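Local coordinates for protein beta-1,4-exocellulase (Thermobifida fusca, PDB 4B4H) that probably cleaves cellulose chains by hydrolysing beta-1,4-glucosidic bonds, this chain being the family 6 catalytic domain of a cellobiohydrolase, at residues A[13-18]-A[60-65]; A[72-77]-A[126-131]; A[88-93]-A[152-157]. One frame throughout, in Å; residues are numbered along the deposited sequence. Where two conformers were deposited one is given.

In the fold
Contacts 1 and 2 are neighbours, with centres about 12 Å apart, whereas contact 3 lies more than 30 Å (centre to centre) from both, on the other side of the chain's centre from contact 2. In contact 1 helix 59-70 meets the approach to helix 16-24. Helix 59-70 leads into strand 75-81, which contact 2 pairs with strand 127-133. Contacts 1 and 2 are partly buried, and Tyr13 and Ile77 pack against each other between them. Contact 3, buried, ties the loop beyond strand 75-81 to helix 152-160 beside the predicted active site. The chemistry differs accordingly: a side-chain hydrogen bond in contact 1, parallel backbone pairing in contact 2, and a disulfide in contact 3.

Contact 1: A[13-18]-A[60-65]; sequences YVNPVW and RDHLEE
His62 reaches from helix 59-70 to the phenol of Tyr13 and the amide of Asn15. Its CB and CG both lie alongside Tyr13 OH, CG at 3.6 Å. The next atom, ND1, makes the single hydrogen bond of the contact, 2.8 Å to Tyr13 OH. At the tip, CE1 comes within 3.2 Å of Asn15 OD1, which approaches in the plane of the imidazole at its edge; the Asn15 amide stands nearly upright to that ring. The Tyr13 and His62 rings meet rim to rim with planes 82° apart, neither lying over the other's face.

Glu65, one helical turn further on, presents its aliphatic part to the same phenol. Its CB sits in the plane of the Tyr13 ring at the edge, and CG is 3.6 Å from Tyr13 OH. The chain then bends at chi2 (66°), and the Glu65 and Pro16 side chains pass one another running in opposing senses, with Glu65 CG 3.8 Å from Pro16 CG. Glu65 OE2 is hydrogen-bonded to Gln69 on its own helix.

Asn15 OD1 has a second role: it accepts a weak bond of 2.9 Å from Val17 N, a capping bond that makes Asn15 the N-cap of helix 16-24. Behind the contact, Tyr13 and His62 both rest on Ile77 of strand 75-81 and on Val38 of strand 38-40. The predicted substrate residues Trp39 and Glu357 are nearby. The capped start of helix 16-24 is thus held against helix 59-70, which belongs to the helical layer outside the parallel strands, as in the distorted alpha/beta barrel of family 6.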
loop_
_atom_site.group_PDB
_atom_site.type_symbol
_atom_site.label_atom_id
_atom_site.label_comp_id
_atom_site.label_asym_id
_atom_site.label_seq_id
_atom_site.Cartn_x
_atom_site.Cartn_y
_atom_site.Cartn_z
ATOM N N TYR A 13 1.885 -1.095 17.787
ATOM C CA TYR A 13 1.917 -2.561 17.862
ATOM C C TYR A 13 3.188 -3.149 17.245
ATOM O O TYR A 13 3.610 -2.704 16.182
ATOM C CB TYR A 13 0.714 -3.140 17.109
ATOM C CG TYR A 13 0.588 -4.640 17.192
ATOM C CD1 TYR A 13 0.390 -5.268 18.417
ATOM C CD2 TYR A 13 0.690 -5.441 16.047
ATOM C CE1 TYR A 13 0.270 -6.640 18.508
ATOM C CE2 TYR A 13 0.570 -6.824 16.127
ATOM C CZ TYR A 13 0.372 -7.415 17.376
ATOM O OH TYR A 13 0.234 -8.779 17.523
ATOM N N VAL A 14 3.769 -4.157 17.897
ATOM C CA VAL A 14 4.856 -4.951 17.292
ATOM C C VAL A 14 4.350 -6.385 17.114
ATOM O O VAL A 14 3.953 -7.046 18.077
ATOM C CB VAL A 14 6.170 -4.917 18.122
ATOM C CG1 VAL A 14 7.282 -5.706 17.439
ATOM C CG2 VAL A 14 6.632 -3.482 18.329
ATOM N N ASN A 15 4.359 -6.863 15.876
ATOM C CA ASN A 15 3.829 -8.188 15.572
ATOM C C ASN A 15 4.868 -9.227 15.944
ATOM O O ASN A 15 5.934 -9.281 15.315
ATOM C CB ASN A 15 3.453 -8.288 14.092
ATOM C CG ASN A 15 2.928 -9.662 13.698
ATOM O OD1 ASN A 15 2.968 -10.608 14.488
ATOM N ND2 ASN A 15 2.450 -9.782 12.467
ATOM N N PRO A 16 4.577 -10.047 16.980
ATOM C CA PRO A 16 5.586 -10.985 17.475
ATOM C C PRO A 16 5.997 -11.986 16.398
ATOM O O PRO A 16 7.163 -12.359 16.322
ATOM C CB PRO A 16 4.868 -11.730 18.610
ATOM C CG PRO A 16 3.632 -10.948 18.904
ATOM C CD PRO A 16 3.267 -10.267 17.620
ATOM N N VAL A 17 5.036 -12.396 15.571
ATOM C CA VAL A 17 5.294 -13.306 14.458
ATOM C C VAL A 17 6.352 -12.716 13.514
ATOM O O VAL A 17 7.413 -13.316 13.296
ATOM C CB VAL A 17 3.990 -13.635 13.681
ATOM C CG1 VAL A 17 4.248 -14.659 12.583
ATOM C CG2 VAL A 17 2.918 -14.155 14.625
ATOM N N TRP A 18 6.067 -11.536 12.957
ATOM C CA TRP A 18 7.021 -10.860 12.075
ATOM C C TRP A 18 8.344 -10.603 12.752
ATOM O O TRP A 18 9.410 -10.855 12.181
ATOM C CB TRP A 18 6.448 -9.553 11.518
ATOM C CG TRP A 18 7.472 -8.819 10.678
ATOM C CD1 TRP A 18 7.832 -9.072 9.360
ATOM C CD2 TRP A 18 8.370 -7.736 11.110
ATOM N NE1 TRP A 18 8.850 -8.234 8.954
ATOM C CE2 TRP A 18 9.209 -7.409 9.954
ATOM C CE3 TRP A 18 8.547 -7.027 12.290
ATOM C CZ2 TRP A 18 10.168 -6.420 10.002
ATOM C CZ3 TRP A 18 9.525 -6.027 12.325
ATOM C CH2 TRP A 18 10.306 -5.727 11.205
ATOM N N ARG A 60 -8.205 -11.812 16.674
ATOM C CA ARG A 60 -8.423 -11.752 18.117
ATOM C C ARG A 60 -7.086 -11.878 18.851
ATOM O O ARG A 60 -6.794 -11.105 19.754
ATOM C CB ARG A 60 -9.407 -12.842 18.562
ATOM C CG ARG A 60 -9.563 -12.950 20.071
ATOM C CD ARG A 60 -10.734 -13.833 20.462
ATOM N NE ARG A 60 -10.777 -14.052 21.903
ATOM C CZ ARG A 60 -9.973 -14.893 22.544
ATOM N NH1 ARG A 60 -9.074 -15.591 21.864
ATOM N NH2 ARG A 60 -10.065 -15.040 23.859
ATOM N N ASP A 61 -6.276 -12.849 18.428
ATOM C CA ASP A 61 -4.918 -13.052 18.955
ATOM C C ASP A 61 -4.022 -11.812 18.863
ATOM O O ASP A 61 -3.370 -11.451 19.849
ATOM C CB ASP A 61 -4.214 -14.227 18.258
ATOM C CG ASP A 61 -4.663 -15.585 18.767
ATOM O OD1 ASP A 61 -5.029 -15.708 19.959
ATOM O OD2 ASP A 61 -4.638 -16.546 17.953
ATOM N N HIS A 62 -3.969 -11.167 17.690
ATOM C CA HIS A 62 -3.178 -9.934 17.549
ATOM C C HIS A 62 -3.718 -8.795 18.367
ATOM O O HIS A 62 -2.958 -7.968 18.872
ATOM C CB HIS A 62 -3.091 -9.475 16.095
ATOM C CG HIS A 62 -2.158 -10.298 15.245
ATOM N ND1 HIS A 62 -0.814 -10.204 15.345
ATOM C CD2 HIS A 62 -2.413 -11.237 14.249
ATOM C CE1 HIS A 62 -0.238 -11.032 14.453
ATOM N NE2 HIS A 62 -1.217 -11.677 13.792
ATOM N N LEU A 63 -5.041 -8.704 18.479
ATOM C CA LEU A 63 -5.639 -7.603 19.233
ATOM C C LEU A 63 -5.394 -7.707 20.739
ATOM O O LEU A 63 -5.109 -6.700 21.400
ATOM C CB LEU A 63 -7.131 -7.477 18.915
ATOM C CG LEU A 63 -7.443 -7.098 17.460
ATOM C CD1 LEU A 63 -8.949 -7.099 17.280
ATOM C CD2 LEU A 63 -6.845 -5.752 17.083
ATOM N N GLU A 64 -5.493 -8.926 21.260
ATOM C CA GLU A 64 -5.114 -9.254 22.637
ATOM C C GLU A 64 -3.659 -8.894 22.918
ATOM O O GLU A 64 -3.347 -8.337 23.969
ATOM C CB GLU A 64 -5.374 -10.735 22.932
ATOM C CG GLU A 64 -6.856 -11.063 23.044
ATOM C CD GLU A 64 -7.139 -12.455 23.573
ATOM O OE1 GLU A 64 -6.251 -13.327 23.491
ATOM O OE2 GLU A 64 -8.272 -12.682 24.056
ATOM N N GLU A 65 -2.775 -9.207 21.973
ATOM C CA GLU A 65 -1.365 -8.853 22.119
ATOM C C GLU A 65 -1.189 -7.335 22.127
ATOM O O GLU A 65 -0.416 -6.790 22.931
ATOM C CB GLU A 65 -0.514 -9.541 21.041
ATOM C CG GLU A 65 0.981 -9.213 21.067
ATOM C CD GLU A 65 1.720 -9.730 22.304
ATOM O OE1 GLU A 65 1.103 -10.404 23.154
ATOM O OE2 GLU A 65 2.938 -9.457 22.432
#

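Contact 2: A[72-77]-A[126-131]; sequences GDPLTI and NLRIVA
Leu75, Thr76 and Ile77 run parallel to Leu127, Arg128 and Ile129, the two strand segments lying 4.8 Å apart at closest approach with 26° between their directions. Backbone bonds alternate across the pair: Leu75 N to Asn126 O at 2.8 Å, Arg128 N to Leu75 O, Ile77 N to Arg128 O, and Val130 N to Ile77 O.

The two faces differ. On one, Leu75 CD2 meets Leu127 CD1 at 4.1 Å, and Ile77 CG2 packs against Ile129 CG1; Leu75 and Ile77 also touch helix 59-70. On the other are Thr76 and Arg128, with Thr76 OG1 beside Arg128 CB; Thr76 CG2 meets Val130 CG2. Pro74, just ahead of the strand, lies with its CB 3.4 Å above the centre of the Arg128 guanidinium plane.

Before the strands begin, Asn126 ND2 gives a short bond of 2.6 Å to Gly72 O, which lies near the amide plane (N-H...O 149°). Asn126 OD1 rests 3.4 Å from Pro74 CG. An alanine here would probably leave Gly72 O without this donor and take away the OD1 contact on Pro74 CG, leaving the turn at Gly72 freer to shift.

Strands 75-81 and 127-133 are joined through helix 103-121 as a beta-alpha-beta unit. Main-chain bonding sets their register, and aliphatic side chains pack on the face toward helix 59-70. On the other face Thr76 OG1 bonds to the carbonyl of Pro6 and Arg128 NH1 to those of Pro6 and Glu8, joining the N-terminal segment to the sheet.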
loop_
_atom_site.group_PDB
_atom_site.type_symbol
_atom_site.label_atom_id
_atom_site.label_comp_id
_atom_site.label_asym_id
_atom_site.label_seq_id
_atom_site.Cartn_x
_atom_site.Cartn_y
_atom_site.Cartn_z
ATOM N N GLY A 72 -2.182 0.158 29.154
ATOM C CA GLY A 72 -3.185 1.114 29.603
ATOM C C GLY A 72 -3.092 2.472 28.926
ATOM O O GLY A 72 -4.019 3.271 29.032
ATOM N N ASP A 73 -1.974 2.728 28.242
ATOM C CA ASP A 73 -1.778 3.956 27.460
ATOM C C ASP A 73 -2.213 3.723 26.009
ATOM O O ASP A 73 -2.325 2.564 25.591
ATOM C CB ASP A 73 -0.305 4.375 27.482
ATOM C CG ASP A 73 0.218 4.627 28.889
ATOM O OD1 ASP A 73 -0.326 5.510 29.586
ATOM O OD2 ASP A 73 1.181 3.935 29.291
ATOM N N PRO A 74 -2.464 4.808 25.240
ATOM C CA PRO A 74 -2.870 4.598 23.841
ATOM C C PRO A 74 -1.875 3.768 23.016
ATOM O O PRO A 74 -0.674 3.972 23.118
ATOM C CB PRO A 74 -2.995 6.024 23.293
ATOM C CG PRO A 74 -3.323 6.858 24.497
ATOM C CD PRO A 74 -2.539 6.237 25.620
ATOM N N LEU A 75 -2.388 2.822 22.227
ATOM C CA LEU A 75 -1.583 2.014 21.312
ATOM C C LEU A 75 -2.350 1.798 20.011
ATOM O O LEU A 75 -3.581 1.727 20.029
ATOM C CB LEU A 75 -1.183 0.665 21.945
ATOM C CG LEU A 75 -0.251 -0.226 21.094
ATOM C CD1 LEU A 75 0.816 -0.929 21.925
ATOM C CD2 LEU A 75 -1.052 -1.246 20.288
ATOM N N THR A 76 -1.598 1.640 18.916
ATOM C CA THR A 76 -2.125 1.633 17.567
ATOM C C THR A 76 -1.628 0.407 16.809
ATOM O O THR A 76 -0.418 0.166 16.699
ATOM C CB THR A 76 -1.735 2.942 16.863
ATOM O OG1 THR A 76 -2.270 4.024 17.622
ATOM C CG2 THR A 76 -2.288 3.011 15.441
ATOM N N ILE A 77 -2.592 -0.378 16.328
ATOM C CA ILE A 77 -2.353 -1.572 15.500
ATOM C C ILE A 77 -2.984 -1.353 14.127
ATOM O O ILE A 77 -4.118 -0.876 14.015
ATOM C CB ILE A 77 -2.909 -2.883 16.132
ATOM C CG1 ILE A 77 -2.572 -4.105 15.259
ATOM C CG2 ILE A 77 -4.421 -2.794 16.352
ATOM C CD1 ILE A 77 -2.886 -5.457 15.871
ATOM N N ASN A 126 -8.130 2.942 24.960
ATOM C CA ASN A 126 -6.814 3.367 24.507
ATOM C C ASN A 126 -6.227 2.521 23.375
ATOM O O ASN A 126 -5.073 2.706 23.010
ATOM C CB ASN A 126 -5.840 3.486 25.699
ATOM C CG ASN A 126 -5.902 4.854 26.383
ATOM O OD1 ASN A 126 -6.286 5.856 25.772
ATOM N ND2 ASN A 126 -5.500 4.904 27.652
ATOM N N LEU A 127 -7.013 1.587 22.826
ATOM C CA LEU A 127 -6.595 0.857 21.631
ATOM C C LEU A 127 -7.132 1.550 20.386
ATOM O O LEU A 127 -8.326 1.828 20.290
ATOM C CB LEU A 127 -7.068 -0.599 21.657
ATOM C CG LEU A 127 -6.649 -1.473 20.470
ATOM C CD1 LEU A 127 -5.142 -1.643 20.410
ATOM C CD2 LEU A 127 -7.368 -2.806 20.529
ATOM N N ARG A 128 -6.244 1.811 19.433
ATOM C CA ARG A 128 -6.634 2.445 18.178
ATOM C C ARG A 128 -6.376 1.429 17.079
ATOM O O ARG A 128 -5.257 0.918 16.955
ATOM C CB ARG A 128 -5.824 3.731 17.978
ATOM C CG ARG A 128 -6.240 4.861 18.911
ATOM C CD ARG A 128 -5.020 5.584 19.425
ATOM N NE ARG A 128 -5.348 6.543 20.477
ATOM C CZ ARG A 128 -4.625 7.630 20.728
ATOM N NH1 ARG A 128 -3.551 7.900 19.986
ATOM N NH2 ARG A 128 -4.970 8.450 21.711
ATOM N N ILE A 129 -7.427 1.076 16.335
ATOM C CA ILE A 129 -7.287 0.145 15.229
ATOM C C ILE A 129 -7.358 0.982 13.967
ATOM O O ILE A 129 -8.396 1.542 13.665
ATOM C CB ILE A 129 -8.416 -0.908 15.215
ATOM C CG1 ILE A 129 -8.468 -1.668 16.547
ATOM C CG2 ILE A 129 -8.246 -1.902 14.070
ATOM C CD1 ILE A 129 -9.584 -2.693 16.626
ATOM N N VAL A 130 -6.232 1.080 13.262
ATOM C CA VAL A 130 -6.177 1.740 11.964
ATOM C C VAL A 130 -6.367 0.624 10.938
ATOM O O VAL A 130 -5.602 -0.330 10.942
ATOM C CB VAL A 130 -4.814 2.433 11.751
ATOM C CG1 VAL A 130 -4.663 2.899 10.315
ATOM C CG2 VAL A 130 -4.659 3.606 12.702
ATOM N N ALA A 131 -7.438 0.730 10.135
ATOM C CA ALA A 131 -7.795 -0.275 9.134
ATOM C C ALA A 131 -7.474 0.263 7.749
ATOM O O ALA A 131 -7.943 1.352 7.362
ATOM C CB ALA A 131 -9.275 -0.610 9.243
#

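Contact 3: A[88-93]-A[152-157]; sequences DCAALA and ELCAYM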
loop_
_atom_site.group_PDB
_atom_site.type_symbol
_atom_site.label_atom_id
_atom_site.label_comp_id
_atom_site.label_asym_id
_atom_site.label_seq_id
_atom_site.Cartn_x
_atom_site.Cartn_y
_atom_site.Cartn_z
ATOM N N ASP A 88 -7.933 -7.521 -7.263
ATOM C CA ASP A 88 -6.758 -7.269 -8.101
ATOM C C ASP A 88 -7.106 -7.460 -9.591
ATOM O O ASP A 88 -6.407 -8.164 -10.305
ATOM C CB ASP A 88 -5.610 -8.215 -7.682
ATOM C CG ASP A 88 -5.268 -8.116 -6.182
ATOM O OD1 ASP A 88 -4.904 -7.012 -5.728
ATOM O OD2 ASP A 88 -5.316 -9.137 -5.449
ATOM N N CYS A 89 -8.172 -6.795 -10.051
ATOM C CA CYS A 89 -8.836 -7.132 -11.328
ATOM C C CYS A 89 -7.986 -6.938 -12.587
ATOM O O CYS A 89 -8.380 -7.396 -13.660
ATOM C CB CYS A 89 -10.163 -6.378 -11.477
ATOM S SG CYS A 89 -9.985 -4.573 -11.527
ATOM N N ALA A 90 -6.848 -6.264 -12.457
ATOM C CA ALA A 90 -5.954 -6.040 -13.599
ATOM C C ALA A 90 -4.793 -7.017 -13.627
ATOM O O ALA A 90 -4.067 -7.080 -14.624
ATOM C CB ALA A 90 -5.426 -4.611 -13.609
ATOM N N ALA A 91 -4.598 -7.750 -12.532
ATOM C CA ALA A 91 -3.439 -8.631 -12.406
ATOM C C ALA A 91 -3.574 -9.870 -13.284
ATOM O O ALA A 91 -4.687 -10.317 -13.585
ATOM C CB ALA A 91 -3.207 -9.033 -10.954
ATOM N N LEU A 92 -2.432 -10.400 -13.706
ATOM C CA LEU A 92 -2.392 -11.641 -14.484
ATOM C C LEU A 92 -2.952 -12.819 -13.695
ATOM O O LEU A 92 -3.604 -13.715 -14.252
ATOM C CB LEU A 92 -0.957 -11.950 -14.916
ATOM C CG LEU A 92 -0.292 -10.967 -15.884
ATOM C CD1 LEU A 92 1.180 -11.302 -16.110
ATOM C CD2 LEU A 92 -1.033 -10.893 -17.212
ATOM N N ALA A 93 -2.688 -12.809 -12.392
ATOM C CA ALA A 93 -3.181 -13.809 -11.459
ATOM C C ALA A 93 -3.499 -13.119 -10.140
ATOM O O ALA A 93 -2.790 -12.203 -9.721
ATOM C CB ALA A 93 -2.136 -14.891 -11.253
ATOM N N GLU A 152 -11.100 -7.351 -18.865
ATOM C CA GLU A 152 -12.517 -7.701 -18.809
ATOM C C GLU A 152 -12.984 -7.850 -17.363
ATOM O O GLU A 152 -14.107 -7.472 -17.032
ATOM C CB GLU A 152 -12.786 -8.961 -19.630
ATOM C CG GLU A 152 -12.297 -8.815 -21.068
ATOM C CD GLU A 152 -13.097 -9.591 -22.098
ATOM O OE1 GLU A 152 -14.284 -9.920 -21.860
ATOM O OE2 GLU A 152 -12.525 -9.859 -23.176
ATOM N N LEU A 153 -12.117 -8.379 -16.506
ATOM C CA LEU A 153 -12.406 -8.411 -15.075
ATOM C C LEU A 153 -12.670 -7.036 -14.457
ATOM O O LEU A 153 -13.663 -6.877 -13.744
ATOM C CB LEU A 153 -11.332 -9.163 -14.283
ATOM C CG LEU A 153 -11.631 -9.397 -12.795
ATOM C CD1 LEU A 153 -12.957 -10.121 -12.582
ATOM C CD2 LEU A 153 -10.501 -10.158 -12.123
ATOM N N CYS A 154 -11.804 -6.053 -14.708
ATOM C CA CYS A 154 -12.046 -4.710 -14.166
ATOM C C CYS A 154 -13.345 -4.084 -14.680
ATOM O O CYS A 154 -14.125 -3.537 -13.892
ATOM C CB CYS A 154 -10.873 -3.766 -14.398
ATOM S SG CYS A 154 -9.381 -4.180 -13.464
ATOM N N ALA A 155 -13.572 -4.151 -15.993
ATOM C CA ALA A 155 -14.815 -3.664 -16.577
ATOM C C ALA A 155 -16.039 -4.281 -15.880
ATOM O O ALA A 155 -16.995 -3.573 -15.528
ATOM C CB ALA A 155 -14.842 -3.943 -18.076
ATOM N N TYR A 156 -15.981 -5.594 -15.642
ATOM C CA TYR A 156 -17.045 -6.313 -14.935
ATOM C C TYR A 156 -17.293 -5.817 -13.500
ATOM O O TYR A 156 -18.447 -5.678 -13.073
ATOM C CB TYR A 156 -16.740 -7.812 -14.905
ATOM C CG TYR A 156 -17.896 -8.688 -14.494
ATOM C CD1 TYR A 156 -18.943 -8.952 -15.377
ATOM C CD2 TYR A 156 -17.933 -9.290 -13.229
ATOM C CE1 TYR A 156 -20.003 -9.779 -15.015
ATOM C CE2 TYR A 156 -18.983 -10.118 -12.859
ATOM C CZ TYR A 156 -20.011 -10.360 -13.753
ATOM O OH TYR A 156 -21.058 -11.169 -13.385
ATOM N N MET A 157 -16.210 -5.601 -12.753
ATOM C CA MET A 157 -16.316 -5.112 -11.376
ATOM C C MET A 157 -16.838 -3.670 -11.335
ATOM O O MET A 157 -17.569 -3.289 -10.410
ATOM C CB MET A 157 -14.964 -5.260 -10.650
ATOM C CG MET A 157 -14.432 -6.696 -10.517
ATOM S SD MET A 157 -15.670 -7.923 -9.985
ATOM C CE MET A 157 -16.222 -7.211 -8.442
#
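Cys89 and Cys154 are joined by a disulfide, SG to SG 2.1 Å, with a right-handed chi3 of 96°. Cys89 CB points toward the helix, and SG, set between its own backbone N and carbonyl carbon (chi1 62°), meets Cys154 SG there.

Most of the packing round the bridge is apolar. Leu153, the residue before Cys154 on the helix, lies against Cys89: its CG is 3.6 Å from Cys89 CB, its CD2 is 3.5 Å from Cys89 CA, and its CB touches Cys89 O. Ala90 CB lies 4.0 Å from Cys154 SG, and Met157 CG is a more distant neighbour of Cys89 CB, 4.4 Å away. No hydrogen bond crosses between the two segments.

Cys89 and Ala90 are the middle residues of a type I beta turn from Asp88 to Ala91, closed by Ala91 N bonding to Asp88 O at 2.9 Å. Further out, Thr151 OG1 is hydrogen-bonded to both Cys89 O and Cys154 N, spanning the loop and the helix start, and Tyr163 OH bonds to Cys89 N. Asn140 packs on both cysteines.

Asp88, a predicted active-site residue, turns away from the helix: its OD1 bonds to Tyr82 OH and its OD2 to Ser94 OG, and OD1 lies close to OD2 of Asp136, the predicted proton donor. The covalent link therefore ties the turn next to Asp88 directly to helix 152-160, and is likely to limit how far this loop can move relative to the helix.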